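Local atomic coordinates of glucose-6-phosphate isomerase (Chlamydia trachomatis D/UW-3/CX, PDB entry 6OTU), a protein that catalyses the reversible isomerisation of glucose-6-phosphate to fructose-6-phosphate. Residues Y168-G173 with T340-F345; I336-G341 with V401-F406; H408-L413 with Q462-R467. All blocks are in the same frame, centred on the assembly; numbering follows the deposited sequence.

Interaction 1: Y168-G173 with T340-F345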
ATOM      1  N   TYR A 168      16.043  -0.137  -5.797  1.00 30.59           N
ATOM      2  CA  TYR A 168      17.044  -0.851  -5.017  1.00 33.06           C
ATOM      3  C   TYR A 168      16.560  -2.259  -4.663  1.00 39.50           C
ATOM      4  O   TYR A 168      17.279  -3.247  -4.864  1.00 38.38           O
ATOM      5  CB  TYR A 168      17.407  -0.052  -3.754  1.00 36.42           C
ATOM      6  CG  TYR A 168      18.147  -0.909  -2.755  1.00 37.24           C
ATOM      7  CD1 TYR A 168      19.487  -1.213  -2.937  1.00 42.29           C
ATOM      8  CD2 TYR A 168      17.491  -1.475  -1.675  1.00 34.35           C
ATOM      9  CE1 TYR A 168      20.158  -2.037  -2.054  1.00 42.41           C
ATOM     10  CE2 TYR A 168      18.148  -2.298  -0.788  1.00 38.10           C
ATOM     11  CZ  TYR A 168      19.482  -2.585  -0.980  1.00 40.72           C
ATOM     12  OH  TYR A 168      20.147  -3.413  -0.086  1.00 46.75           O
ATOM     13  N   PHE A 169      15.330  -2.379  -4.147  1.00 36.41           N
ATOM     14  CA  PHE A 169      14.814  -3.713  -3.849  1.00 37.73           C
ATOM     15  C   PHE A 169      14.538  -4.517  -5.115  1.00 39.10           C
ATOM     16  O   PHE A 169      14.597  -5.752  -5.082  1.00 37.12           O
ATOM     17  CB  PHE A 169      13.563  -3.624  -2.975  1.00 34.98           C
ATOM     18  CG  PHE A 169      13.861  -3.205  -1.568  1.00 40.02           C
ATOM     19  CD1 PHE A 169      14.225  -4.142  -0.611  1.00 36.03           C
ATOM     20  CD2 PHE A 169      13.834  -1.863  -1.207  1.00 30.76           C
ATOM     21  CE1 PHE A 169      14.524  -3.740   0.685  1.00 39.63           C
ATOM     22  CE2 PHE A 169      14.132  -1.465   0.089  1.00 30.65           C
ATOM     23  CZ  PHE A 169      14.475  -2.396   1.028  1.00 30.99           C
ATOM     24  N   ALA A 170      14.252  -3.855  -6.237  1.00 36.70           N
ATOM     25  CA  ALA A 170      14.028  -4.608  -7.470  1.00 33.75           C
ATOM     26  C   ALA A 170      15.297  -5.321  -7.909  1.00 32.30           C
ATOM     27  O   ALA A 170      15.247  -6.452  -8.408  1.00 32.83           O
ATOM     28  CB  ALA A 170      13.539  -3.684  -8.581  1.00 34.41           C
ATOM     29  N   MET A 171      16.437  -4.673  -7.730  1.00 32.00           N
ATOM     30  CA  MET A 171      17.704  -5.193  -8.210  1.00 38.49           C
ATOM     31  C   MET A 171      18.435  -6.029  -7.178  1.00 43.61           C
ATOM     32  O   MET A 171      19.391  -6.731  -7.545  1.00 47.69           O
ATOM     33  CB  MET A 171      18.614  -4.041  -8.634  1.00 33.26           C
ATOM     34  CG  MET A 171      18.113  -3.283  -9.813  1.00 31.96           C
ATOM     35  SD  MET A 171      19.185  -1.876 -10.170  1.00 39.85           S
ATOM     36  CE  MET A 171      18.009  -0.923 -11.119  1.00 36.81           C
ATOM     37  N   GLN A 172      18.030  -5.938  -5.905  1.00 37.45           N
ATOM     38  CA  GLN A 172      18.717  -6.643  -4.829  1.00 34.81           C
ATOM     39  C   GLN A 172      18.890  -8.135  -5.125  1.00 40.43           C
ATOM     40  O   GLN A 172      19.910  -8.721  -4.763  1.00 39.51           O
ATOM     41  CB  GLN A 172      17.936  -6.430  -3.537  1.00 35.15           C
ATOM     42  CG  GLN A 172      18.667  -6.719  -2.259  1.00 37.05           C
ATOM     43  CD  GLN A 172      17.744  -6.551  -1.052  1.00 44.43           C
ATOM     44  OE1 GLN A 172      16.618  -7.065  -1.035  1.00 43.01           O
ATOM     45  NE2 GLN A 172      18.211  -5.819  -0.044  1.00 39.46           N
ATOM     46  N   GLY A 173      17.922  -8.757  -5.809  1.00 39.43           N
ATOM     47  CA  GLY A 173      17.987 -10.185  -6.060  1.00 34.62           C
ATOM     48  C   GLY A 173      18.902 -10.589  -7.195  1.00 35.84           C
ATOM     49  O   GLY A 173      19.275 -11.765  -7.289  1.00 35.77           O
ATOM     50  N   THR A 340       8.711 -10.676  -5.337  1.00 33.34           N
ATOM     51  CA  THR A 340       9.195 -10.147  -4.065  1.00 36.66           C
ATOM     52  C   THR A 340      10.059  -8.906  -4.294  1.00 33.87           C
ATOM     53  O   THR A 340       9.934  -7.909  -3.573  1.00 34.09           O
ATOM     54  CB  THR A 340       9.961 -11.244  -3.302  1.00 42.77           C
ATOM     55  OG1 THR A 340       9.048 -12.259  -2.863  1.00 43.57           O
ATOM     56  CG2 THR A 340      10.684 -10.682  -2.079  1.00 30.97           C
ATOM     57  N   GLY A 341      10.886  -8.925  -5.343  1.00 34.15           N
ATOM     58  CA  GLY A 341      11.723  -7.778  -5.651  1.00 34.70           C
ATOM     59  C   GLY A 341      10.939  -6.503  -5.906  1.00 34.18           C
ATOM     60  O   GLY A 341      11.430  -5.410  -5.633  1.00 30.97           O
ATOM     61  N   LEU A 342       9.715  -6.619  -6.421  1.00 36.42           N
ATOM     62  CA  LEU A 342       8.864  -5.462  -6.670  1.00 31.13           C
ATOM     63  C   LEU A 342       7.986  -5.097  -5.465  1.00 33.49           C
ATOM     64  O   LEU A 342       6.937  -4.461  -5.642  1.00 30.32           O
ATOM     65  CB  LEU A 342       7.998  -5.711  -7.910  1.00 31.06           C
ATOM     66  CG  LEU A 342       8.811  -5.786  -9.219  1.00 34.20           C
ATOM     67  CD1 LEU A 342       7.951  -6.118 -10.462  1.00 33.50           C
ATOM     68  CD2 LEU A 342       9.590  -4.490  -9.432  1.00 29.04           C
ATOM     69  N   LYS A 343       8.391  -5.480  -4.248  1.00 34.69           N
ATOM     70  CA  LYS A 343       7.563  -5.204  -3.074  1.00 40.70           C
ATOM     71  C   LYS A 343       7.307  -3.713  -2.888  1.00 36.10           C
ATOM     72  O   LYS A 343       6.251  -3.334  -2.369  1.00 40.16           O
ATOM     73  CB  LYS A 343       8.203  -5.802  -1.814  1.00 49.63           C
ATOM     74  CG  LYS A 343       7.192  -6.540  -0.944  1.00 67.53           C
ATOM     75  CD  LYS A 343       7.717  -7.864  -0.367  1.00 79.75           C
ATOM     76  CE  LYS A 343       8.722  -7.655   0.773  1.00 85.01           C
ATOM     77  NZ  LYS A 343       9.229  -8.957   1.329  1.00 83.96           N
ATOM     78  N   TYR A 344       8.235  -2.846  -3.309  1.00 32.43           N
ATOM     79  CA  TYR A 344       8.045  -1.410  -3.129  1.00 33.02           C
ATOM     80  C   TYR A 344       7.669  -0.689  -4.414  1.00 29.87           C
ATOM     81  O   TYR A 344       7.573   0.544  -4.408  1.00 32.20           O
ATOM     82  CB  TYR A 344       9.296  -0.762  -2.523  1.00 38.59           C
ATOM     83  CG  TYR A 344       9.710  -1.335  -1.187  1.00 46.10           C
ATOM     84  CD1 TYR A 344       9.230  -0.809   0.010  1.00 46.92           C
ATOM     85  CD2 TYR A 344      10.578  -2.419  -1.127  1.00 52.96           C
ATOM     86  CE1 TYR A 344       9.625  -1.345   1.232  1.00 51.09           C
ATOM     87  CE2 TYR A 344      10.964  -2.964   0.072  1.00 55.19           C
ATOM     88  CZ  TYR A 344      10.494  -2.429   1.249  1.00 55.34           C
ATOM     89  OH  TYR A 344      10.907  -3.010   2.427  1.00 57.31           O
ATOM     90  N   PHE A 345       7.426  -1.418  -5.504  1.00 32.97           N
ATOM     91  CA  PHE A 345       7.176  -0.776  -6.794  1.00 30.07           C
ATOM     92  C   PHE A 345       5.808  -0.093  -6.840  1.00 35.97           C
ATOM     93  O   PHE A 345       5.678   0.996  -7.410  1.00 41.80           O
ATOM     94  CB  PHE A 345       7.302  -1.806  -7.910  1.00 31.76           C
ATOM     95  CG  PHE A 345       7.312  -1.219  -9.290  1.00 28.56           C
ATOM     96  CD1 PHE A 345       8.177  -0.184  -9.613  1.00 33.02           C
ATOM     97  CD2 PHE A 345       6.481  -1.730 -10.276  1.00 31.52           C
ATOM     98  CE1 PHE A 345       8.205   0.358 -10.898  1.00 31.57           C
ATOM     99  CE2 PHE A 345       6.498  -1.207 -11.571  1.00 30.42           C
ATOM    100  CZ  PHE A 345       7.369  -0.153 -11.881  1.00 30.98           C
TER
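Phe169 and Tyr344 meet ring against ring, the tight but partly solvent-exposed part of the contact between the end of helix 162-172 and the loop leading from strand 332-337 into helix 345-357. Tyr344 CE2 stands 3.2 Å above the plane of the Phe169 ring, over its centre, and Tyr168 CD2 lies over the opposite face nearer the rim. The centroids of the Phe169 and Tyr344 rings are 4.2 Å apart and their planes are turned by 37°, an oblique pair, neither stacked nor edge-to-face. Tyr344 touches through CD2 and CE2, its CD2 3.3 Å from Phe169 CD2, while its OH is 3.9 Å from Phe169 CZ.

Backbone follows closely behind. Ala170 CA and Gly341 CA are 4.3 Å apart, and Gly341, lacking a side chain, presents its backbone directly to Ala170. Its carbonyl O receives a CA-H contact from Ala170 CA at 3.3 Å, with 131° at the hydrogen. The looser side is buried and apolar: Ala170 CB only grazes Leu342 CD2 at 4.1 Å, and Leu342 also packs on Leu472, Ile404 and Phe406.

No hydrogen bond crosses between the segments. Ala170 O is hydrogen-bonded to Gln410 NE2, outside this contact. The geometry is thus consistent with cohesion mainly by apolar packing, with the CA-H contact as a weak polar supplement.

Interaction 2: I336-G341 with V401-F406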
ATOM      1  N   ILE A 336      -0.496  -5.392  -9.258  1.00 35.84           N
ATOM      2  CA  ILE A 336      -0.270  -6.623  -8.498  1.00 33.78           C
ATOM      3  C   ILE A 336       0.990  -7.332  -8.983  1.00 34.36           C
ATOM      4  O   ILE A 336       0.914  -8.165  -9.895  1.00 36.12           O
ATOM      5  CB  ILE A 336      -1.483  -7.569  -8.595  1.00 33.05           C
ATOM      6  CG1 ILE A 336      -2.775  -6.860  -8.155  1.00 28.40           C
ATOM      7  CG2 ILE A 336      -1.243  -8.850  -7.800  1.00 28.88           C
ATOM      8  CD1 ILE A 336      -2.784  -6.403  -6.683  1.00 28.28           C
ATOM      9  N   PRO A 337       2.164  -7.038  -8.426  1.00 39.74           N
ATOM     10  CA  PRO A 337       3.390  -7.737  -8.874  1.00 39.24           C
ATOM     11  C   PRO A 337       3.543  -9.109  -8.206  1.00 37.44           C
ATOM     12  O   PRO A 337       3.473  -9.239  -6.978  1.00 35.64           O
ATOM     13  CB  PRO A 337       4.527  -6.777  -8.473  1.00 30.83           C
ATOM     14  CG  PRO A 337       3.817  -5.512  -7.830  1.00 28.47           C
ATOM     15  CD  PRO A 337       2.430  -5.954  -7.457  1.00 28.44           C
ATOM     16  N   TYR A 338       3.731 -10.147  -9.024  1.00 30.44           N
ATOM     17  CA  TYR A 338       4.037 -11.490  -8.513  1.00 33.95           C
ATOM     18  C   TYR A 338       5.552 -11.618  -8.410  1.00 35.85           C
ATOM     19  O   TYR A 338       6.207 -12.359  -9.140  1.00 37.95           O
ATOM     20  CB  TYR A 338       3.425 -12.576  -9.397  1.00 30.30           C
ATOM     21  CG  TYR A 338       1.965 -12.847  -9.060  1.00 37.27           C
ATOM     22  CD1 TYR A 338       1.013 -11.846  -9.217  1.00 35.00           C
ATOM     23  CD2 TYR A 338       1.541 -14.090  -8.563  1.00 33.06           C
ATOM     24  CE1 TYR A 338      -0.305 -12.062  -8.913  1.00 37.00           C
ATOM     25  CE2 TYR A 338       0.202 -14.314  -8.241  1.00 30.64           C
ATOM     26  CZ  TYR A 338      -0.720 -13.290  -8.420  1.00 40.87           C
ATOM     27  OH  TYR A 338      -2.063 -13.453  -8.109  1.00 36.04           O
ATOM     28  N   SER A 339       6.104 -10.845  -7.474  1.00 32.92           N
ATOM     29  CA  SER A 339       7.532 -10.537  -7.463  1.00 36.64           C
ATOM     30  C   SER A 339       7.959  -9.917  -6.146  1.00 36.77           C
ATOM     31  O   SER A 339       7.616  -8.762  -5.869  1.00 34.93           O
ATOM     32  CB  SER A 339       7.887  -9.580  -8.609  1.00 33.83           C
ATOM     33  OG  SER A 339       9.291  -9.391  -8.701  1.00 38.29           O
ATOM     34  N   THR A 340       8.711 -10.676  -5.337  1.00 33.34           N
ATOM     35  CA  THR A 340       9.195 -10.147  -4.065  1.00 36.66           C
ATOM     36  C   THR A 340      10.059  -8.906  -4.294  1.00 33.87           C
ATOM     37  O   THR A 340       9.934  -7.909  -3.573  1.00 34.09           O
ATOM     38  CB  THR A 340       9.961 -11.244  -3.302  1.00 42.77           C
ATOM     39  OG1 THR A 340       9.048 -12.259  -2.863  1.00 43.57           O
ATOM     40  CG2 THR A 340      10.684 -10.682  -2.079  1.00 30.97           C
ATOM     41  N   GLY A 341      10.886  -8.925  -5.343  1.00 34.15           N
ATOM     42  CA  GLY A 341      11.723  -7.778  -5.651  1.00 34.70           C
ATOM     43  C   GLY A 341      10.939  -6.503  -5.906  1.00 34.18           C
ATOM     44  O   GLY A 341      11.430  -5.410  -5.633  1.00 30.97           O
ATOM     45  N   VAL A 401      -7.183  -4.623 -12.705  1.00 35.42           N
ATOM     46  CA  VAL A 401      -5.902  -5.088 -12.180  1.00 33.09           C
ATOM     47  C   VAL A 401      -4.845  -5.054 -13.277  1.00 31.11           C
ATOM     48  O   VAL A 401      -5.110  -5.415 -14.428  1.00 34.24           O
ATOM     49  CB  VAL A 401      -6.006  -6.513 -11.584  1.00 31.76           C
ATOM     50  CG1 VAL A 401      -4.620  -7.156 -11.423  1.00 30.41           C
ATOM     51  CG2 VAL A 401      -6.698  -6.481 -10.258  1.00 28.49           C
ATOM     52  N   GLU A 402      -3.644  -4.643 -12.902  1.00 28.38           N
ATOM     53  CA  GLU A 402      -2.440  -4.775 -13.706  1.00 29.04           C
ATOM     54  C   GLU A 402      -1.540  -5.807 -13.026  1.00 29.78           C
ATOM     55  O   GLU A 402      -0.897  -5.512 -12.015  1.00 31.47           O
ATOM     56  CB  GLU A 402      -1.740  -3.424 -13.864  1.00 28.35           C
ATOM     57  CG  GLU A 402      -2.584  -2.370 -14.600  1.00 42.16           C
ATOM     58  CD  GLU A 402      -1.908  -1.002 -14.698  1.00 50.39           C
ATOM     59  OE1 GLU A 402      -1.073  -0.655 -13.834  1.00 51.34           O
ATOM     60  OE2 GLU A 402      -2.211  -0.265 -15.655  1.00 55.55           O
ATOM     61  N   PHE A 403      -1.492  -7.014 -13.585  1.00 29.72           N
ATOM     62  CA  PHE A 403      -0.618  -8.062 -13.065  1.00 30.66           C
ATOM     63  C   PHE A 403       0.781  -7.887 -13.618  1.00 37.87           C
ATOM     64  O   PHE A 403       0.959  -7.633 -14.817  1.00 36.28           O
ATOM     65  CB  PHE A 403      -1.120  -9.460 -13.461  1.00 29.49           C
ATOM     66  CG  PHE A 403      -2.344  -9.904 -12.731  1.00 29.49           C
ATOM     67  CD1 PHE A 403      -2.293 -10.200 -11.373  1.00 36.25           C
ATOM     68  CD2 PHE A 403      -3.561 -10.004 -13.393  1.00 29.60           C
ATOM     69  CE1 PHE A 403      -3.436 -10.601 -10.684  1.00 34.13           C
ATOM     70  CE2 PHE A 403      -4.708 -10.422 -12.714  1.00 32.82           C
ATOM     71  CZ  PHE A 403      -4.642 -10.721 -11.354  1.00 29.56           C
ATOM     72  N   ILE A 404       1.781  -8.067 -12.762  1.00 31.54           N
ATOM     73  CA  ILE A 404       3.167  -8.071 -13.211  1.00 29.89           C
ATOM     74  C   ILE A 404       3.827  -9.358 -12.752  1.00 36.22           C
ATOM     75  O   ILE A 404       3.800  -9.672 -11.558  1.00 45.19           O
ATOM     76  CB  ILE A 404       3.951  -6.852 -12.688  1.00 30.90           C
ATOM     77  CG1 ILE A 404       3.164  -5.567 -12.962  1.00 28.78           C
ATOM     78  CG2 ILE A 404       5.349  -6.833 -13.310  1.00 29.26           C
ATOM     79  CD1 ILE A 404       3.938  -4.277 -12.716  1.00 28.59           C
ATOM     80  N   GLY A 405       4.451 -10.080 -13.686  1.00 30.01           N
ATOM     81  CA  GLY A 405       5.067 -11.346 -13.353  1.00 30.40           C
ATOM     82  C   GLY A 405       6.308 -11.664 -14.161  1.00 39.33           C
ATOM     83  O   GLY A 405       6.655 -10.986 -15.138  1.00 34.92           O
ATOM     84  N   PHE A 406       6.982 -12.729 -13.726  1.00 36.63           N
ATOM     85  CA  PHE A 406       8.219 -13.173 -14.354  1.00 37.33           C
ATOM     86  C   PHE A 406       8.215 -14.688 -14.462  1.00 41.59           C
ATOM     87  O   PHE A 406       7.570 -15.392 -13.668  1.00 35.44           O
ATOM     88  CB  PHE A 406       9.447 -12.675 -13.577  1.00 33.83           C
ATOM     89  CG  PHE A 406       9.425 -11.198 -13.348  1.00 31.99           C
ATOM     90  CD1 PHE A 406       9.922 -10.334 -14.308  1.00 35.15           C
ATOM     91  CD2 PHE A 406       8.832 -10.664 -12.209  1.00 33.22           C
ATOM     92  CE1 PHE A 406       9.872  -8.952 -14.128  1.00 30.42           C
ATOM     93  CE2 PHE A 406       8.784  -9.286 -12.016  1.00 36.99           C
ATOM     94  CZ  PHE A 406       9.305  -8.428 -12.988  1.00 35.40           C
TER
HETATM   95  O   HOH W   1       5.688 -14.242 -11.472  1.00 34.07           O
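Tyr338 and Phe403 lie side by side and point the same way, with their ring planes 62° apart. Their centroids are 6.0 Å from each other, so the touch is local: Tyr338 CE1 reaches Phe403 CD1 at 3.7 Å. Ile336 sits alongside the same phenylalanine and points in its direction, its CB 3.9 Å from Phe403 CD1. Over the centre of one Phe403 face lies Val401 CG1, 3.4 Å above the ring plane; this methyl is set anti to its own backbone N (chi1 163°) and also meets Ile336 CG1. Pro337 and Ile404 occupy the other face of the sheet, where their CB atoms are 4.3 Å apart. Farther along, Ser339 OG approaches Phe406 CE2 obliquely at 3.4 Å.

Backbone bonds set this register. Ile336 N donates to Glu402 O, Ile404 N to Ile336 O, and Tyr338 N to Ile404 O; in the last, N and O are 2.6 Å apart and the C=O...N angle is 176°. Past it Tyr338 centres an inverse gamma turn and the two segments part, a water taking over between Tyr338 O and Phe406 N.

Tyr338 OH is hydrogen-bonded to Gln385 OE1, next to the likely active-site His386, whose side chain is about 8 Å from that of Tyr338. Helix 422-439 covers the face bearing Ile336 and Phe403, its Leu430 touching both Phe403 and Tyr338: a parallel strand pair beneath a helix, as expected of the alpha/beta SIS fold.

Interaction 3: H408-L413 with Q462-R467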
ATOM      1  N   HIS A 408      11.004 -16.458 -14.163  1.00 43.78           N
ATOM      2  CA  HIS A 408      12.113 -17.010 -13.401  1.00 42.13           C
ATOM      3  C   HIS A 408      12.418 -16.139 -12.203  1.00 41.06           C
ATOM      4  O   HIS A 408      12.233 -14.922 -12.237  1.00 39.10           O
ATOM      5  CB  HIS A 408      13.383 -17.134 -14.246  1.00 42.45           C
ATOM      6  CG  HIS A 408      13.259 -18.121 -15.349  1.00 38.78           C
ATOM      7  ND1 HIS A 408      13.306 -19.481 -15.131  1.00 42.88           N
ATOM      8  CD2 HIS A 408      13.059 -17.954 -16.675  1.00 39.96           C
ATOM      9  CE1 HIS A 408      13.140 -20.109 -16.279  1.00 41.75           C
ATOM     10  NE2 HIS A 408      12.999 -19.206 -17.233  1.00 42.70           N
ATOM     11  N   ASN A 409      12.904 -16.777 -11.144  1.00 43.10           N
ATOM     12  CA  ASN A 409      13.244 -16.020  -9.954  1.00 36.85           C
ATOM     13  C   ASN A 409      14.607 -15.337 -10.120  1.00 38.23           C
ATOM     14  O   ASN A 409      15.385 -15.624 -11.048  1.00 34.11           O
ATOM     15  CB  ASN A 409      13.210 -16.920  -8.715  1.00 38.67           C
ATOM     16  CG  ASN A 409      14.208 -18.062  -8.775  1.00 39.05           C
ATOM     17  OD1 ASN A 409      15.423 -17.843  -8.811  1.00 44.51           O
ATOM     18  ND2 ASN A 409      13.697 -19.297  -8.747  1.00 37.11           N
ATOM     19  N   GLN A 410      14.885 -14.400  -9.212  1.00 32.72           N
ATOM     20  CA  GLN A 410      16.139 -13.662  -9.268  1.00 34.43           C
ATOM     21  C   GLN A 410      17.278 -14.402  -8.579  1.00 37.22           C
ATOM     22  O   GLN A 410      18.421 -14.354  -9.044  1.00 39.17           O
ATOM     23  CB  GLN A 410      15.978 -12.283  -8.625  1.00 32.21           C
ATOM     24  CG  GLN A 410      15.143 -11.304  -9.410  1.00 42.10           C
ATOM     25  CD  GLN A 410      15.042  -9.965  -8.693  1.00 46.40           C
ATOM     26  OE1 GLN A 410      14.396  -9.856  -7.648  1.00 43.29           O
ATOM     27  NE2 GLN A 410      15.712  -8.949  -9.234  1.00 41.55           N
ATOM     28  N   ARG A 411      16.998 -15.098  -7.481  1.00 34.89           N
ATOM     29  CA  ARG A 411      18.067 -15.496  -6.583  1.00 33.96           C
ATOM     30  C   ARG A 411      18.536 -16.929  -6.774  1.00 40.55           C
ATOM     31  O   ARG A 411      19.485 -17.333  -6.100  1.00 40.05           O
ATOM     32  CB  ARG A 411      17.628 -15.286  -5.141  1.00 33.84           C
ATOM     33  CG  ARG A 411      17.462 -13.817  -4.816  1.00 38.90           C
ATOM     34  CD  ARG A 411      17.008 -13.650  -3.410  1.00 33.21           C
ATOM     35  NE  ARG A 411      16.543 -12.299  -3.162  1.00 33.64           N
ATOM     36  CZ  ARG A 411      17.243 -11.387  -2.498  1.00 36.72           C
ATOM     37  NH1 ARG A 411      18.447 -11.689  -2.025  1.00 35.38           N
ATOM     38  NH2 ARG A 411      16.737 -10.174  -2.301  1.00 36.21           N
ATOM     39  N   GLY A 412      17.896 -17.702  -7.651  1.00 34.82           N
ATOM     40  CA  GLY A 412      18.360 -19.039  -7.964  1.00 35.56           C
ATOM     41  C   GLY A 412      17.994 -20.131  -6.981  1.00 36.02           C
ATOM     42  O   GLY A 412      18.472 -21.254  -7.146  1.00 38.97           O
ATOM     43  N   LEU A 413      17.179 -19.851  -5.956  1.00 39.10           N
ATOM     44  CA  LEU A 413      16.767 -20.878  -5.003  1.00 43.31           C
ATOM     45  C   LEU A 413      15.341 -21.320  -5.315  1.00 45.14           C
ATOM     46  O   LEU A 413      14.419 -20.497  -5.352  1.00 42.49           O
ATOM     47  CB  LEU A 413      16.853 -20.403  -3.553  1.00 38.27           C
ATOM     48  CG  LEU A 413      16.217 -21.466  -2.634  1.00 38.21           C
ATOM     49  CD1 LEU A 413      17.126 -22.676  -2.497  1.00 39.25           C
ATOM     50  CD2 LEU A 413      15.834 -20.948  -1.258  1.00 41.14           C
ATOM     51  N   GLN A 462      11.207 -12.334 -18.810  1.00 37.87           N
ATOM     52  CA  GLN A 462      11.883 -13.578 -18.421  1.00 41.22           C
ATOM     53  C   GLN A 462      12.309 -13.549 -16.955  1.00 42.43           C
ATOM     54  O   GLN A 462      12.145 -14.531 -16.220  1.00 37.19           O
ATOM     55  CB  GLN A 462      13.117 -13.819 -19.289  1.00 33.40           C
ATOM     56  CG  GLN A 462      12.831 -14.410 -20.625  1.00 47.67           C
ATOM     57  CD  GLN A 462      12.132 -15.740 -20.532  1.00 53.77           C
ATOM     58  OE1 GLN A 462      12.315 -16.503 -19.579  1.00 54.36           O
ATOM     59  NE2 GLN A 462      11.318 -16.031 -21.531  1.00 63.66           N
ATOM     60  N   GLN A 463      12.906 -12.442 -16.528  1.00 39.45           N
ATOM     61  CA  GLN A 463      13.492 -12.381 -15.202  1.00 37.29           C
ATOM     62  C   GLN A 463      13.683 -10.915 -14.864  1.00 31.73           C
ATOM     63  O   GLN A 463      14.010 -10.112 -15.738  1.00 34.43           O
ATOM     64  CB  GLN A 463      14.820 -13.158 -15.157  1.00 32.73           C
ATOM     65  CG  GLN A 463      15.532 -13.225 -13.822  1.00 35.87           C
ATOM     66  CD  GLN A 463      16.965 -13.740 -13.943  1.00 37.92           C
ATOM     67  OE1 GLN A 463      17.757 -13.212 -14.721  1.00 47.46           O
ATOM     68  NE2 GLN A 463      17.298 -14.776 -13.180  1.00 33.65           N
ATOM     69  N   LEU A 464      13.411 -10.571 -13.614  1.00 32.81           N
ATOM     70  CA  LEU A 464      13.680  -9.230 -13.132  1.00 31.04           C
ATOM     71  C   LEU A 464      15.189  -9.019 -13.083  1.00 39.64           C
ATOM     72  O   LEU A 464      15.933  -9.875 -12.602  1.00 38.39           O
ATOM     73  CB  LEU A 464      13.043  -9.026 -11.751  1.00 33.75           C
ATOM     74  CG  LEU A 464      13.137  -7.646 -11.080  1.00 33.73           C
ATOM     75  CD1 LEU A 464      12.653  -6.530 -12.003  1.00 30.10           C
ATOM     76  CD2 LEU A 464      12.373  -7.621  -9.765  1.00 35.29           C
ATOM     77  N   SER A 465      15.636  -7.887 -13.600  1.00 43.21           N
ATOM     78  CA  SER A 465      17.055  -7.578 -13.705  1.00 40.13           C
ATOM     79  C   SER A 465      17.202  -6.065 -13.633  1.00 38.38           C
ATOM     80  O   SER A 465      16.204  -5.337 -13.651  1.00 35.28           O
ATOM     81  CB  SER A 465      17.634  -8.115 -15.014  1.00 38.05           C
ATOM     82  OG  SER A 465      17.019  -7.457 -16.113  1.00 35.59           O
ATOM     83  N   PRO A 466      18.438  -5.565 -13.520  1.00 41.29           N
ATOM     84  CA  PRO A 466      18.621  -4.104 -13.645  1.00 43.19           C
ATOM     85  C   PRO A 466      17.999  -3.538 -14.912  1.00 40.36           C
ATOM     86  O   PRO A 466      17.269  -2.543 -14.853  1.00 33.89           O
ATOM     87  CB  PRO A 466      20.150  -3.942 -13.627  1.00 35.61           C
ATOM     88  CG  PRO A 466      20.619  -5.081 -12.787  1.00 38.39           C
ATOM     89  CD  PRO A 466      19.658  -6.234 -13.036  1.00 36.05           C
ATOM     90  N   ARG A 467      18.258  -4.161 -16.063  1.00 39.74           N
ATOM     91  CA  ARG A 467      17.715  -3.657 -17.324  1.00 35.20           C
ATOM     92  C   ARG A 467      16.189  -3.660 -17.307  1.00 39.41           C
ATOM     93  O   ARG A 467      15.547  -2.644 -17.614  1.00 36.35           O
ATOM     94  CB  ARG A 467      18.237  -4.498 -18.491  1.00 36.20           C
ATOM     95  CG  ARG A 467      17.709  -4.022 -19.823  1.00 39.81           C
ATOM     96  CD  ARG A 467      18.397  -4.663 -21.014  1.00 44.92           C
ATOM     97  NE  ARG A 467      17.839  -4.121 -22.252  1.00 47.71           N
ATOM     98  CZ  ARG A 467      18.466  -3.261 -23.051  1.00 48.12           C
ATOM     99  NH1 ARG A 467      19.701  -2.847 -22.762  1.00 45.72           N
ATOM    100  NH2 ARG A 467      17.864  -2.826 -24.153  1.00 47.32           N
TER
HETATM  101  O   HOH W   2      12.546 -12.308 -11.556  1.00 33.11           O
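Gln463 and Asn409 join two loop segments, one following strand 401-406 and containing an Asx motif, the other leading into helix 466-487. In the Asx motif Asn409 OD1 accepts from Gly412 N at 2.7 Å, closing the turn through Gln410 and Arg411, after which Gly412 takes a positive phi. Ser465 is the helix N-cap, its OG receiving Ile468 N.

Direct hydrogen bonds come first. Gln463 NE2 donates to Asn409 O over 3.0 Å, with 167° at the hydrogen, and this acceptor lies close to the plane of the Gln463 amide. The second bond, Gln410 NE2 to Leu464 O, is weak at 3.5 Å; stronger partners of that nitrogen are Ala170 O and Ser174 OG.

One water bridges the backbones, giving a proton to His408 O at 2.7 Å. It takes one in turn from Leu464 N, 2.8 Å away.

Van der Waals packing of the Gln410 amide on the Leu464 side chain accompanies the weak bond. The two side chains pass slantwise, NE2 of Gln410 resting 3.4 Å from Leu464 CG and its CD 3.7 Å from Leu464 CD2. The same loop faces the dimer partner, for Asp190 of the second subunit accepts from Gln410 N and Arg411 N.

At the exposed end, His408 and Gln462 run side by side, pointing the same way, with ring and amide planes 35° apart. The Gln462 chain bends at chi2 (-59°), which turns CD back, and its OE1 sits in the plane of the imidazole, at the edge, 3.3 Å from His408 CD2.

In the fold
From the N terminus, helix 162-172 follows strand 151-155 of the five-stranded parallel sheet, and interaction 1 closes the long loop from it to 340-345. Interaction 2 starts just before that end, sharing Thr340 and Gly341, and closes the shorter loop from 336-341 to strand 401-406. Interaction 3 then opens two residues later and closes the loop to 462-467. None nests inside another; the first two spans overlap slightly and the third follows in series. They also touch directly: Leu342 packs on Pro337, Phe406 meets Leu464, and Gln410 joins interaction 3 to interaction 1. Together they tie helix 162-172 to the six-stranded mixed sheet beside the second subunit.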